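Local coordinates for Cg3027-pa (Drosophila melanogaster, PDB 2VHH), which probably catalyses the hydrolysis of N-carbamoyl-beta-alanine to beta-alanine, ammonia and carbon dioxide, a step of pyrimidine degradation, at residues G76-S81 and N114-Q119; I163-L168 and V183-S188; R190-H195 and F222-G227; A251-N256 and F283-N288. All coordinates share one frame; numbering follows the deposited sequence.

Interaction 1 (G76-S81 and N114-Q119)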
loop_
_atom_site.group_PDB
_atom_site.type_symbol
_atom_site.label_atom_id
_atom_site.label_comp_id
_atom_site.label_asym_id
_atom_site.label_seq_id
_atom_site.Cartn_x
_atom_site.Cartn_y
_atom_site.Cartn_z
ATOM N N GLY C 76 28.697 -8.629 -37.663
ATOM C CA GLY C 76 29.940 -7.934 -37.964
ATOM C C GLY C 76 30.019 -6.657 -37.153
ATOM O O GLY C 76 29.166 -5.767 -37.278
ATOM N N ALA C 77 31.025 -6.574 -36.295
ATOM C CA ALA C 77 31.264 -5.365 -35.540
ATOM C C ALA C 77 32.406 -4.599 -36.207
ATOM O O ALA C 77 33.486 -5.144 -36.417
ATOM C CB ALA C 77 31.598 -5.702 -34.108
ATOM N N ILE C 78 32.157 -3.342 -36.558
ATOM C CA ILE C 78 33.170 -2.505 -37.199
ATOM C C ILE C 78 33.744 -1.457 -36.228
ATOM O O ILE C 78 33.039 -0.540 -35.789
ATOM C CB ILE C 78 32.625 -1.839 -38.486
ATOM C CG1 ILE C 78 32.340 -2.899 -39.550
ATOM C CG2 ILE C 78 33.611 -0.834 -39.026
ATOM C CD1 ILE C 78 31.440 -2.433 -40.687
ATOM N N GLN C 79 35.023 -1.617 -35.889
ATOM C CA GLN C 79 35.769 -0.576 -35.188
ATOM C C GLN C 79 36.683 0.140 -36.171
ATOM O O GLN C 79 37.384 -0.499 -36.944
ATOM C CB GLN C 79 36.548 -1.123 -33.964
ATOM C CG GLN C 79 37.792 -1.977 -34.240
ATOM C CD GLN C 79 38.573 -2.337 -32.965
ATOM O OE1 GLN C 79 38.003 -2.777 -31.969
ATOM N NE2 GLN C 79 39.882 -2.153 -33.005
ATOM N N ASN C 80 36.658 1.468 -36.150
ATOM C CA ASN C 80 37.464 2.262 -37.067
ATOM C C ASN C 80 37.934 3.596 -36.471
ATOM O O ASN C 80 37.428 4.040 -35.432
ATOM C CB ASN C 80 36.701 2.502 -38.373
ATOM C CG ASN C 80 35.653 3.592 -38.244
ATOM O OD1 ASN C 80 34.523 3.337 -37.826
ATOM N ND2 ASN C 80 36.022 4.820 -38.612
ATOM N N SER C 81 38.899 4.226 -37.134
ATOM C CA SER C 81 39.306 5.583 -36.787
ATOM C C SER C 81 38.738 6.598 -37.774
ATOM O O SER C 81 38.232 6.231 -38.834
ATOM C CB SER C 81 40.831 5.689 -36.742
ATOM O OG SER C 81 41.411 5.230 -37.951
ATOM N N ASN C 114 24.965 -11.058 -41.362
ATOM C CA ASN C 114 23.544 -10.769 -41.466
ATOM C C ASN C 114 23.205 -9.460 -40.783
ATOM O O ASN C 114 22.246 -8.792 -41.149
ATOM C CB ASN C 114 22.735 -11.877 -40.797
ATOM C CG ASN C 114 23.080 -13.248 -41.316
ATOM O OD1 ASN C 114 23.710 -14.040 -40.622
ATOM N ND2 ASN C 114 22.677 -13.532 -42.536
ATOM N N ILE C 115 23.976 -9.130 -39.752
ATOM C CA ILE C 115 23.843 -7.876 -39.023
ATOM C C ILE C 115 25.224 -7.240 -38.998
ATOM O O ILE C 115 26.223 -7.925 -38.799
ATOM C CB ILE C 115 23.392 -8.068 -37.542
ATOM C CG1 ILE C 115 22.177 -8.979 -37.419
ATOM C CG2 ILE C 115 23.058 -6.737 -36.904
ATOM C CD1 ILE C 115 22.126 -9.733 -36.113
ATOM N N VAL C 116 25.277 -5.930 -39.190
ATOM C CA VAL C 116 26.517 -5.186 -39.012
ATOM C C VAL C 116 26.247 -3.959 -38.133
ATOM O O VAL C 116 25.201 -3.313 -38.254
ATOM C CB VAL C 116 27.150 -4.809 -40.378
ATOM C CG1 VAL C 116 28.327 -3.864 -40.207
ATOM C CG2 VAL C 116 27.598 -6.062 -41.118
ATOM N N CYS C 117 27.182 -3.650 -37.241
ATOM C CA CYS C 117 27.014 -2.537 -36.315
ATOM C C CYS C 117 28.246 -1.656 -36.235
ATOM O O CYS C 117 29.358 -2.147 -36.295
ATOM C CB CYS C 117 26.686 -3.062 -34.926
ATOM S SG CYS C 117 26.465 -1.773 -33.688
ATOM N N THR C 118 28.034 -0.355 -36.081
ATOM C CA THR C 118 29.124 0.608 -35.934
ATOM C C THR C 118 29.441 0.963 -34.473
ATOM O O THR C 118 28.704 0.627 -33.552
ATOM C CB THR C 118 28.816 1.938 -36.682
ATOM O OG1 THR C 118 27.852 2.703 -35.937
ATOM C CG2 THR C 118 28.320 1.679 -38.125
ATOM N N GLN C 119 30.551 1.657 -34.278
ATOM C CA GLN C 119 30.876 2.263 -32.996
ATOM C C GLN C 119 29.990 3.506 -32.813
ATOM O O GLN C 119 29.194 3.851 -33.708
ATOM C CB GLN C 119 32.353 2.649 -32.988
ATOM C CG GLN C 119 32.758 3.507 -34.203
ATOM C CD GLN C 119 34.253 3.564 -34.428
ATOM O OE1 GLN C 119 34.978 2.668 -34.010
ATOM N NE2 GLN C 119 34.721 4.615 -35.099
#
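Gly76 and Val116 face each other across two parallel strands, their CA atoms 4.5 Å apart. Gly76 is held from both directions: its N donates to Ile115 O, and its O accepts from Cys117 N at 2.9 Å. Ile78 N then reaches Cys117 O at 3.1 Å. On the face of Ile78 and Val116 the two side chains meet at their tips, Ile78 CD1 on Val116 CG1 (3.5 Å), against helix 90-110, which links the strands as a beta-alpha-beta unit. On the other face, Ala77 and Cys117 abut strand 283-295 of the second sheet. Toward the C-terminal ends the strands spread, and Gln79 CA lies 6.1 Å from Gln119 CA. Here the Gln119 amide spans the gap. With its CG between backbone N and carbonyl carbon (chi1 52°) and the chain extended beyond, OE1 of Gln119 accepts from Asn80 N at 3.0 Å while its NE2 donates to Asn80 O at 2.8 Å, each donor lying well above the carbonyl plane. One amide thus serves both polar backbone atoms of a single residue, which favours this setting of the amide over the reverse, where NE2 would face the Asn80 N-H.

Interaction 2 (I163-L168 and V183-S188); sequences IIHSIL and VVISNS
His165 lays its imidazole beside Val183, the two side chains running alongside each other in the same direction. Its CG sits between the backbone N and the carbonyl carbon (chi1 69°), which swings the ring across to the partner strand. His165 NE2 comes 3.4 Å from Val183 CB, and the same atom has Ile185 CD1 at 3.8 Å, both approaching the ring obliquely. On the other face of the sheet Ile164 CG1 lies against Val184 CG2 at 3.8 Å, again side by side. The backbones of these pairs form an antiparallel beta hairpin, 162-171 with 177-185. His165 and Val183 are a hydrogen-bonded pair, N to O in both directions, with Val183 N 2.8 Å from His165 O. Ile163 and Ile185 form the next such pair, Ile185 N lying 2.9 Å from Ile163 O, and Ile164 and Val184 are the non-hydrogen-bonded pair between them. Farther out, Leu152 of helix 147-158 packs on Ile163, His165 and Ile185, while the Trp122 ring meets the imidazole with planes about 80° apart. NE2 also has a weak hydrogen bond with Thr149. Past the hairpin, Ser186 OG accepts from Ser188 N at 3.1 Å in an ST turn, and the hydroxyls of both serines hydrogen-bond to the carboxylate of Glu385 of a neighbouring subunit.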
loop_
_atom_site.group_PDB
_atom_site.type_symbol
_atom_site.label_atom_id
_atom_site.label_comp_id
_atom_site.label_asym_id
_atom_site.label_seq_id
_atom_site.Cartn_x
_atom_site.Cartn_y
_atom_site.Cartn_z
ATOM N N ILE C 163 21.573 -3.302 -40.680
ATOM C CA ILE C 163 22.655 -2.397 -40.312
ATOM C C ILE C 163 22.246 -1.530 -39.120
ATOM O O ILE C 163 21.207 -0.874 -39.144
ATOM C CB ILE C 163 23.116 -1.531 -41.517
ATOM C CG1 ILE C 163 23.620 -2.446 -42.639
ATOM C CG2 ILE C 163 24.171 -0.505 -41.086
ATOM C CD1 ILE C 163 24.245 -1.758 -43.836
ATOM N N ILE C 164 23.058 -1.563 -38.072
ATOM C CA ILE C 164 22.864 -0.689 -36.931
ATOM C C ILE C 164 23.979 0.345 -36.925
ATOM O O ILE C 164 25.154 -0.007 -36.985
ATOM C CB ILE C 164 22.826 -1.481 -35.608
ATOM C CG1 ILE C 164 21.615 -2.412 -35.603
ATOM C CG2 ILE C 164 22.722 -0.540 -34.410
ATOM C CD1 ILE C 164 21.660 -3.503 -34.565
ATOM N N HIS C 165 23.613 1.622 -36.881
ATOM C CA HIS C 165 24.626 2.667 -36.800
ATOM C C HIS C 165 24.295 3.752 -35.783
ATOM O O HIS C 165 23.128 4.013 -35.492
ATOM C CB HIS C 165 24.927 3.262 -38.176
ATOM C CG HIS C 165 23.805 4.062 -38.761
ATOM N ND1 HIS C 165 23.956 5.378 -39.142
ATOM C CD2 HIS C 165 22.529 3.728 -39.059
ATOM C CE1 HIS C 165 22.817 5.821 -39.638
ATOM N NE2 HIS C 165 21.935 4.840 -39.599
ATOM N N SER C 166 25.341 4.362 -35.241
ATOM C CA SER C 166 25.204 5.355 -34.192
ATOM C C SER C 166 25.649 6.732 -34.707
ATOM O O SER C 166 26.779 6.891 -35.175
ATOM C CB SER C 166 26.021 4.920 -32.971
ATOM O OG SER C 166 25.922 5.842 -31.893
ATOM N N ILE C 167 24.746 7.710 -34.626
ATOM C CA ILE C 167 24.981 9.062 -35.136
ATOM C C ILE C 167 24.460 10.143 -34.190
ATOM O O ILE C 167 23.626 9.873 -33.328
ATOM C CB ILE C 167 24.270 9.308 -36.508
ATOM C CG1 ILE C 167 22.767 9.029 -36.400
ATOM C CG2 ILE C 167 24.916 8.507 -37.635
ATOM C CD1 ILE C 167 21.920 10.073 -37.079
ATOM N N LEU C 168 24.955 11.367 -34.373
ATOM C CA LEU C 168 24.320 12.561 -33.820
ATOM C C LEU C 168 23.042 12.845 -34.578
ATOM O O LEU C 168 23.073 13.102 -35.781
ATOM C CB LEU C 168 25.218 13.792 -33.968
ATOM C CG LEU C 168 25.931 14.428 -32.773
ATOM C CD1 LEU C 168 25.933 15.927 -33.016
ATOM C CD2 LEU C 168 25.290 14.098 -31.417
ATOM N N VAL C 183 20.403 3.947 -35.010
ATOM C CA VAL C 183 19.399 3.742 -36.046
ATOM C C VAL C 183 19.503 2.317 -36.570
ATOM O O VAL C 183 20.590 1.860 -36.927
ATOM C CB VAL C 183 19.555 4.754 -37.211
ATOM C CG1 VAL C 183 18.645 4.388 -38.361
ATOM C CG2 VAL C 183 19.272 6.179 -36.748
ATOM N N VAL C 184 18.371 1.617 -36.599
ATOM C CA VAL C 184 18.317 0.256 -37.120
ATOM C C VAL C 184 17.671 0.257 -38.490
ATOM O O VAL C 184 16.533 0.705 -38.666
ATOM C CB VAL C 184 17.563 -0.711 -36.174
ATOM C CG1 VAL C 184 17.447 -2.105 -36.791
ATOM C CG2 VAL C 184 18.282 -0.806 -34.845
ATOM N N ILE C 185 18.425 -0.242 -39.462
ATOM C CA ILE C 185 17.952 -0.376 -40.836
ATOM C C ILE C 185 17.763 -1.858 -41.122
ATOM O O ILE C 185 18.654 -2.659 -40.870
ATOM C CB ILE C 185 18.951 0.242 -41.838
ATOM C CG1 ILE C 185 19.191 1.715 -41.515
ATOM C CG2 ILE C 185 18.412 0.153 -43.240
ATOM C CD1 ILE C 185 20.531 2.253 -41.994
ATOM N N SER C 186 16.589 -2.211 -41.627
ATOM C CA SER C 186 16.260 -3.589 -41.957
ATOM C C SER C 186 17.022 -4.081 -43.186
ATOM O O SER C 186 17.474 -3.276 -44.012
ATOM C CB SER C 186 14.765 -3.709 -42.218
ATOM O OG SER C 186 14.453 -4.962 -42.795
ATOM N N ASN C 187 17.148 -5.406 -43.305
ATOM C CA ASN C 187 17.753 -6.028 -44.495
ATOM C C ASN C 187 16.942 -5.829 -45.782
ATOM O O ASN C 187 17.412 -6.138 -46.871
ATOM C CB ASN C 187 18.030 -7.519 -44.274
ATOM C CG ASN C 187 16.812 -8.275 -43.817
ATOM O OD1 ASN C 187 15.993 -7.745 -43.082
ATOM N ND2 ASN C 187 16.693 -9.527 -44.236
ATOM N N SER C 188 15.727 -5.311 -45.652
ATOM C CA SER C 188 14.928 -4.945 -46.807
ATOM C C SER C 188 15.352 -3.573 -47.330
ATOM O O SER C 188 15.033 -3.203 -48.457
ATOM C CB SER C 188 13.427 -4.953 -46.467
ATOM O OG SER C 188 13.051 -3.797 -45.745
#

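Interaction 3 (R190-H195 and F222-G227)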
loop_
_atom_site.group_PDB
_atom_site.type_symbol
_atom_site.label_atom_id
_atom_site.label_comp_id
_atom_site.label_asym_id
_atom_site.label_seq_id
_atom_site.Cartn_x
_atom_site.Cartn_y
_atom_site.Cartn_z
ATOM N N ARG C 190 14.534 -0.816 -45.566
ATOM C CA ARG C 190 13.616 0.118 -44.910
ATOM C C ARG C 190 14.081 0.466 -43.506
ATOM O O ARG C 190 14.693 -0.355 -42.827
ATOM C CB ARG C 190 12.177 -0.420 -44.908
ATOM C CG ARG C 190 11.653 -0.702 -46.324
ATOM C CD ARG C 190 10.150 -0.509 -46.482
ATOM N NE ARG C 190 9.349 -1.580 -45.870
ATOM C CZ ARG C 190 8.506 -1.403 -44.846
ATOM N NH1 ARG C 190 8.350 -0.200 -44.300
ATOM N NH2 ARG C 190 7.801 -2.425 -44.370
ATOM N N TYR C 191 13.816 1.703 -43.098
ATOM C CA TYR C 191 14.169 2.176 -41.776
ATOM C C TYR C 191 13.269 1.498 -40.750
ATOM O O TYR C 191 12.057 1.454 -40.930
ATOM C CB TYR C 191 14.017 3.687 -41.752
ATOM C CG TYR C 191 13.949 4.338 -40.397
ATOM C CD1 TYR C 191 15.109 4.777 -39.756
ATOM C CD2 TYR C 191 12.710 4.565 -39.775
ATOM C CE1 TYR C 191 15.040 5.405 -38.512
ATOM C CE2 TYR C 191 12.627 5.191 -38.536
ATOM C CZ TYR C 191 13.794 5.610 -37.910
ATOM O OH TYR C 191 13.716 6.232 -36.683
ATOM N N LEU C 192 13.860 0.942 -39.696
ATOM C CA LEU C 192 13.077 0.239 -38.676
ATOM C C LEU C 192 12.682 1.117 -37.510
ATOM O O LEU C 192 11.570 1.000 -36.998
ATOM C CB LEU C 192 13.813 -0.984 -38.127
ATOM C CG LEU C 192 13.544 -2.322 -38.802
ATOM C CD1 LEU C 192 14.059 -3.455 -37.921
ATOM C CD2 LEU C 192 12.050 -2.493 -39.102
ATOM N N GLY C 193 13.602 1.973 -37.077
ATOM C CA GLY C 193 13.373 2.795 -35.913
ATOM C C GLY C 193 14.667 3.279 -35.321
ATOM O O GLY C 193 15.733 3.079 -35.898
ATOM N N LYS C 194 14.577 3.916 -34.160
ATOM C CA LYS C 194 15.749 4.477 -33.528
ATOM C C LYS C 194 15.698 4.357 -32.003
ATOM O O LYS C 194 14.626 4.245 -31.397
ATOM C CB LYS C 194 15.902 5.935 -33.947
ATOM C CG LYS C 194 14.966 6.881 -33.213
ATOM C CD LYS C 194 14.915 8.238 -33.867
ATOM C CE LYS C 194 13.766 9.044 -33.303
ATOM N NZ LYS C 194 13.696 10.419 -33.861
ATOM N N HIS C 195 16.872 4.395 -31.393
ATOM C CA HIS C 195 16.978 4.447 -29.958
ATOM C C HIS C 195 17.922 5.568 -29.565
ATOM O O HIS C 195 18.977 5.722 -30.160
ATOM C CB HIS C 195 17.482 3.111 -29.440
ATOM C CG HIS C 195 17.812 3.119 -27.986
ATOM N ND1 HIS C 195 16.899 3.485 -27.021
ATOM C CD2 HIS C 195 18.954 2.818 -27.330
ATOM C CE1 HIS C 195 17.463 3.400 -25.832
ATOM N NE2 HIS C 195 18.711 2.999 -25.991
ATOM N N PHE C 222 14.477 -4.550 -31.235
ATOM C CA PHE C 222 14.114 -4.641 -32.652
ATOM C C PHE C 222 13.991 -6.083 -33.104
ATOM O O PHE C 222 14.943 -6.855 -33.018
ATOM C CB PHE C 222 15.136 -3.889 -33.513
ATOM C CG PHE C 222 15.282 -2.446 -33.139
ATOM C CD1 PHE C 222 16.179 -2.060 -32.155
ATOM C CD2 PHE C 222 14.496 -1.480 -33.746
ATOM C CE1 PHE C 222 16.296 -0.729 -31.790
ATOM C CE2 PHE C 222 14.607 -0.151 -33.394
ATOM C CZ PHE C 222 15.512 0.228 -32.412
ATOM N N GLU C 223 12.797 -6.436 -33.560
ATOM C CA GLU C 223 12.521 -7.772 -34.057
ATOM C C GLU C 223 12.830 -7.857 -35.542
ATOM O O GLU C 223 12.063 -7.392 -36.387
ATOM C CB GLU C 223 11.070 -8.179 -33.770
ATOM C CG GLU C 223 10.632 -9.473 -34.476
ATOM C CD GLU C 223 9.651 -10.299 -33.660
ATOM O OE1 GLU C 223 8.821 -9.697 -32.921
ATOM O OE2 GLU C 223 9.721 -11.552 -33.760
ATOM N N THR C 224 13.971 -8.455 -35.844
ATOM C CA THR C 224 14.427 -8.598 -37.211
ATOM C C THR C 224 14.404 -10.084 -37.536
ATOM O O THR C 224 14.235 -10.917 -36.645
ATOM C CB THR C 224 15.860 -8.040 -37.386
ATOM O OG1 THR C 224 16.814 -9.016 -36.949
ATOM C CG2 THR C 224 16.053 -6.758 -36.583
ATOM N N GLU C 225 14.584 -10.420 -38.806
ATOM C CA GLU C 225 14.621 -11.819 -39.201
ATOM C C GLU C 225 15.937 -12.516 -38.796
ATOM O O GLU C 225 16.105 -13.720 -39.009
ATOM C CB GLU C 225 14.306 -11.960 -40.695
ATOM C CG GLU C 225 15.459 -11.698 -41.619
ATOM C CD GLU C 225 15.186 -12.244 -43.001
ATOM O OE1 GLU C 225 14.352 -11.649 -43.721
ATOM O OE2 GLU C 225 15.803 -13.273 -43.363
ATOM N N PHE C 226 16.858 -11.751 -38.205
ATOM C CA PHE C 226 18.091 -12.317 -37.659
ATOM C C PHE C 226 18.185 -12.163 -36.142
ATOM O O PHE C 226 19.278 -12.148 -35.586
ATOM C CB PHE C 226 19.328 -11.730 -38.341
ATOM C CG PHE C 226 19.266 -11.773 -39.841
ATOM C CD1 PHE C 226 19.219 -12.998 -40.519
ATOM C CD2 PHE C 226 19.248 -10.590 -40.585
ATOM C CE1 PHE C 226 19.154 -13.040 -41.913
ATOM C CE2 PHE C 226 19.182 -10.628 -41.976
ATOM C CZ PHE C 226 19.135 -11.857 -42.639
ATOM N N GLY C 227 17.040 -12.061 -35.473
ATOM C CA GLY C 227 17.017 -12.023 -34.009
ATOM C C GLY C 227 16.502 -10.726 -33.402
ATOM O O GLY C 227 16.348 -9.712 -34.094
#
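Phe222 turns the rim of its ring toward the backbone of 193-195. Its CG lies anti to the carbonyl carbon (chi1 -57°), carrying the ring out from its strand until Phe222 CE2 is 3.9 Å from Gly193 C. The amide nitrogens of Lys194 and His195 lie near the ring plane, at its edge, with Lys194 N 4.1 Å from Phe222 CE2; Gly193 C and Leu192 CB come in obliquely. Gly193 has no side chain to stand in the way of the ring, and its backbone angles (phi 159°) are ones only glycine takes easily. With Leu192 it forms a classic beta bulge opposite Val184, whose side chain also touches Phe222. At the other end Leu192 CD1 meets Thr224 CG2 at 4.1 Å, the side chains crossing at about a right angle. The Thr224 hydroxyl accepts from Phe226 N in an ST turn and donates to a lone pair of Gly227 O, bracing the type I turn from Thr224 to Gly227. No hydrogen bond joins the two segments, whose strand axes stay 8.7 Å apart. Ile383 of a neighbouring subunit packs on Phe222, and a strand of that chain pairs in parallel with Phe222 and Glu223. This is sheet-on-sheet packing in the alpha-beta-beta-alpha sandwich of the carbon-nitrogen hydrolase fold, where strands 191-196 and 221-224, each outermost in its sheet within this chain, meet.

Interaction 4 (A251-N256 and F283-N288); sequences AEIVFN and FTVPIN
Five backbone hydrogen bonds zip Glu252-Asn256 to Phe283-Ile287 in parallel register, alternating from strand to strand. Phe283 N donates to Glu252 O at 2.7 Å, Val254 N to Phe283 O, Val285 N to Val254 O, Asn256 N to Val285 O and Ile287 N to Asn256 O at 3.1 Å. Pro286 has no N-H to give, but the ladder passes it by, drawing on the residues before and after it. Weaker CA-H...O contacts run between the bonds, as from Ile253 CA to Phe283 O at 3.3 Å. The strands belong to a beta-alpha-beta unit closed by helix 266-280, in the centre of a mixed sheet. Apolar packing is concentrated on the face of Ile253, Phe255, Phe283 and Val285. Val285 CG2 meets Ile253 CG2 at 3.6 Å, and Val285 CB comes obliquely to the Phe255 ring at CD2 (3.8 Å). Ile253 CG2 also covers one face of that ring, toward its rim, while its CG1 leans on Phe283 CB. The Phe283 ring presents its edge to Glu252 O, in plane. On the opposite face Asn256 crosses Pro286 at about a right angle, Asn256 OD1 4.0 Å from Pro286 CB. With CG anti to the backbone N (chi1 179°), the Asn256 amide extends from the strand, and its ND2 hydrogen-bonds to Asn232 O. Glu252 forms a salt bridge with Arg71, and Trp243 of helix 240-248 packs on Val254, Thr284 and Asn256.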
loop_
_atom_site.group_PDB
_atom_site.type_symbol
_atom_site.label_atom_id
_atom_site.label_comp_id
_atom_site.label_asym_id
_atom_site.label_seq_id
_atom_site.Cartn_x
_atom_site.Cartn_y
_atom_site.Cartn_z
ATOM N N ALA C 251 15.564 -9.101 -25.492
ATOM C CA ALA C 251 16.692 -8.977 -26.396
ATOM C C ALA C 251 17.578 -10.226 -26.406
ATOM O O ALA C 251 17.782 -10.870 -25.371
ATOM C CB ALA C 251 17.498 -7.766 -26.026
ATOM N N GLU C 252 18.111 -10.545 -27.581
ATOM C CA GLU C 252 18.994 -11.689 -27.775
ATOM C C GLU C 252 20.430 -11.260 -28.002
ATOM O O GLU C 252 21.357 -11.926 -27.548
ATOM C CB GLU C 252 18.482 -12.529 -28.949
ATOM C CG GLU C 252 17.412 -13.513 -28.493
ATOM C CD GLU C 252 16.656 -14.194 -29.616
ATOM O OE1 GLU C 252 16.552 -15.439 -29.553
ATOM O OE2 GLU C 252 16.147 -13.500 -30.535
ATOM N N ILE C 253 20.608 -10.160 -28.730
ATOM C CA ILE C 253 21.923 -9.545 -28.919
ATOM C C ILE C 253 21.778 -8.064 -28.584
ATOM O O ILE C 253 20.918 -7.367 -29.146
ATOM C CB ILE C 253 22.469 -9.717 -30.366
ATOM C CG1 ILE C 253 22.487 -11.188 -30.793
ATOM C CG2 ILE C 253 23.871 -9.160 -30.469
ATOM C CD1 ILE C 253 22.439 -11.402 -32.305
ATOM N N VAL C 254 22.592 -7.595 -27.647
ATOM C CA VAL C 254 22.605 -6.184 -27.311
ATOM C C VAL C 254 23.934 -5.613 -27.774
ATOM O O VAL C 254 24.995 -6.053 -27.331
ATOM C CB VAL C 254 22.406 -5.931 -25.803
ATOM C CG1 VAL C 254 22.479 -4.443 -25.514
ATOM C CG2 VAL C 254 21.066 -6.478 -25.342
ATOM N N PHE C 255 23.864 -4.654 -28.686
ATOM C CA PHE C 255 25.042 -3.982 -29.201
ATOM C C PHE C 255 25.403 -2.825 -28.276
ATOM O O PHE C 255 24.522 -2.189 -27.696
ATOM C CB PHE C 255 24.768 -3.491 -30.623
ATOM C CG PHE C 255 24.536 -4.601 -31.597
ATOM C CD1 PHE C 255 23.274 -5.170 -31.740
ATOM C CD2 PHE C 255 25.588 -5.113 -32.347
ATOM C CE1 PHE C 255 23.062 -6.214 -32.624
ATOM C CE2 PHE C 255 25.385 -6.154 -33.250
ATOM C CZ PHE C 255 24.121 -6.706 -33.387
ATOM N N ASN C 256 26.699 -2.560 -28.139
ATOM C CA ASN C 256 27.178 -1.520 -27.251
ATOM C C ASN C 256 28.233 -0.651 -27.948
ATOM O O ASN C 256 29.434 -0.742 -27.638
ATOM C CB ASN C 256 27.684 -2.138 -25.928
ATOM C CG ASN C 256 28.241 -1.101 -24.950
ATOM O OD1 ASN C 256 29.344 -1.252 -24.430
ATOM N ND2 ASN C 256 27.481 -0.046 -24.706
ATOM N N PHE C 283 23.476 -12.202 -25.823
ATOM C CA PHE C 283 24.755 -11.846 -26.423
ATOM C C PHE C 283 25.019 -10.365 -26.309
ATOM O O PHE C 283 24.106 -9.559 -26.385
ATOM C CB PHE C 283 24.800 -12.273 -27.885
ATOM C CG PHE C 283 24.932 -13.760 -28.076
ATOM C CD1 PHE C 283 23.809 -14.557 -28.229
ATOM C CD2 PHE C 283 26.183 -14.359 -28.114
ATOM C CE1 PHE C 283 23.931 -15.934 -28.407
ATOM C CE2 PHE C 283 26.314 -15.733 -28.302
ATOM C CZ PHE C 283 25.194 -16.521 -28.445
ATOM N N THR C 284 26.284 -10.019 -26.150
ATOM C CA THR C 284 26.703 -8.654 -25.933
ATOM C C THR C 284 27.780 -8.302 -26.966
ATOM O O THR C 284 28.691 -9.103 -27.202
ATOM C CB THR C 284 27.202 -8.548 -24.482
ATOM O OG1 THR C 284 26.229 -7.852 -23.688
ATOM C CG2 THR C 284 28.532 -7.856 -24.397
ATOM N N VAL C 285 27.666 -7.141 -27.611
ATOM C CA VAL C 285 28.654 -6.744 -28.638
ATOM C C VAL C 285 29.220 -5.343 -28.391
ATOM O O VAL C 285 28.763 -4.368 -28.986
ATOM C CB VAL C 285 28.078 -6.833 -30.080
ATOM C CG1 VAL C 285 29.201 -6.675 -31.124
ATOM C CG2 VAL C 285 27.300 -8.142 -30.289
ATOM N N PRO C 286 30.194 -5.232 -27.483
ATOM C CA PRO C 286 30.849 -3.953 -27.238
ATOM C C PRO C 286 31.849 -3.563 -28.331
ATOM O O PRO C 286 32.827 -4.267 -28.549
ATOM C CB PRO C 286 31.573 -4.191 -25.918
ATOM C CG PRO C 286 31.843 -5.662 -25.910
ATOM C CD PRO C 286 30.686 -6.293 -26.589
ATOM N N ILE C 287 31.604 -2.440 -29.001
ATOM C CA ILE C 287 32.495 -1.937 -30.050
ATOM C C ILE C 287 33.067 -0.584 -29.636
ATOM O O ILE C 287 32.318 0.318 -29.245
ATOM C CB ILE C 287 31.743 -1.763 -31.381
ATOM C CG1 ILE C 287 30.851 -2.972 -31.651
ATOM C CG2 ILE C 287 32.714 -1.516 -32.519
ATOM C CD1 ILE C 287 29.703 -2.682 -32.590
ATOM N N ASN C 288 34.382 -0.433 -29.724
ATOM C CA ASN C 288 35.002 0.840 -29.413
ATOM C C ASN C 288 35.778 1.430 -30.581
ATOM O O ASN C 288 36.389 0.711 -31.368
ATOM C CB ASN C 288 35.905 0.736 -28.184
ATOM C CG ASN C 288 36.338 2.100 -27.658
ATOM O OD1 ASN C 288 35.644 3.101 -27.853
ATOM N ND2 ASN C 288 37.486 2.148 -26.997
#

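Interactions 1 and 2 and the 190-195 half of interaction 3 follow one another across one sheet. Strand 115-118 of interaction 1 lies beside strand 162-171 of interaction 2, with Val116 O 2.8 Å from Ile164 N, and Val184 O of interaction 2 is 2.9 Å from Leu192 N of interaction 3. Interaction 4 belongs to the second sheet and packs on the first: Cys117 CB comes within 3.5 Å of Phe255 CD2, and Ile164 CD1 within 3.6 Å of Phe255 CE1. Strand 221-224 of interaction 3 is that sheet's outermost strand within this chain. Centres of interactions 1 and 4 are about 11 Å apart, in the buried middle of the sandwich, whereas interactions 2 and 3, centres about 8 Å apart, both touch the neighbouring subunit.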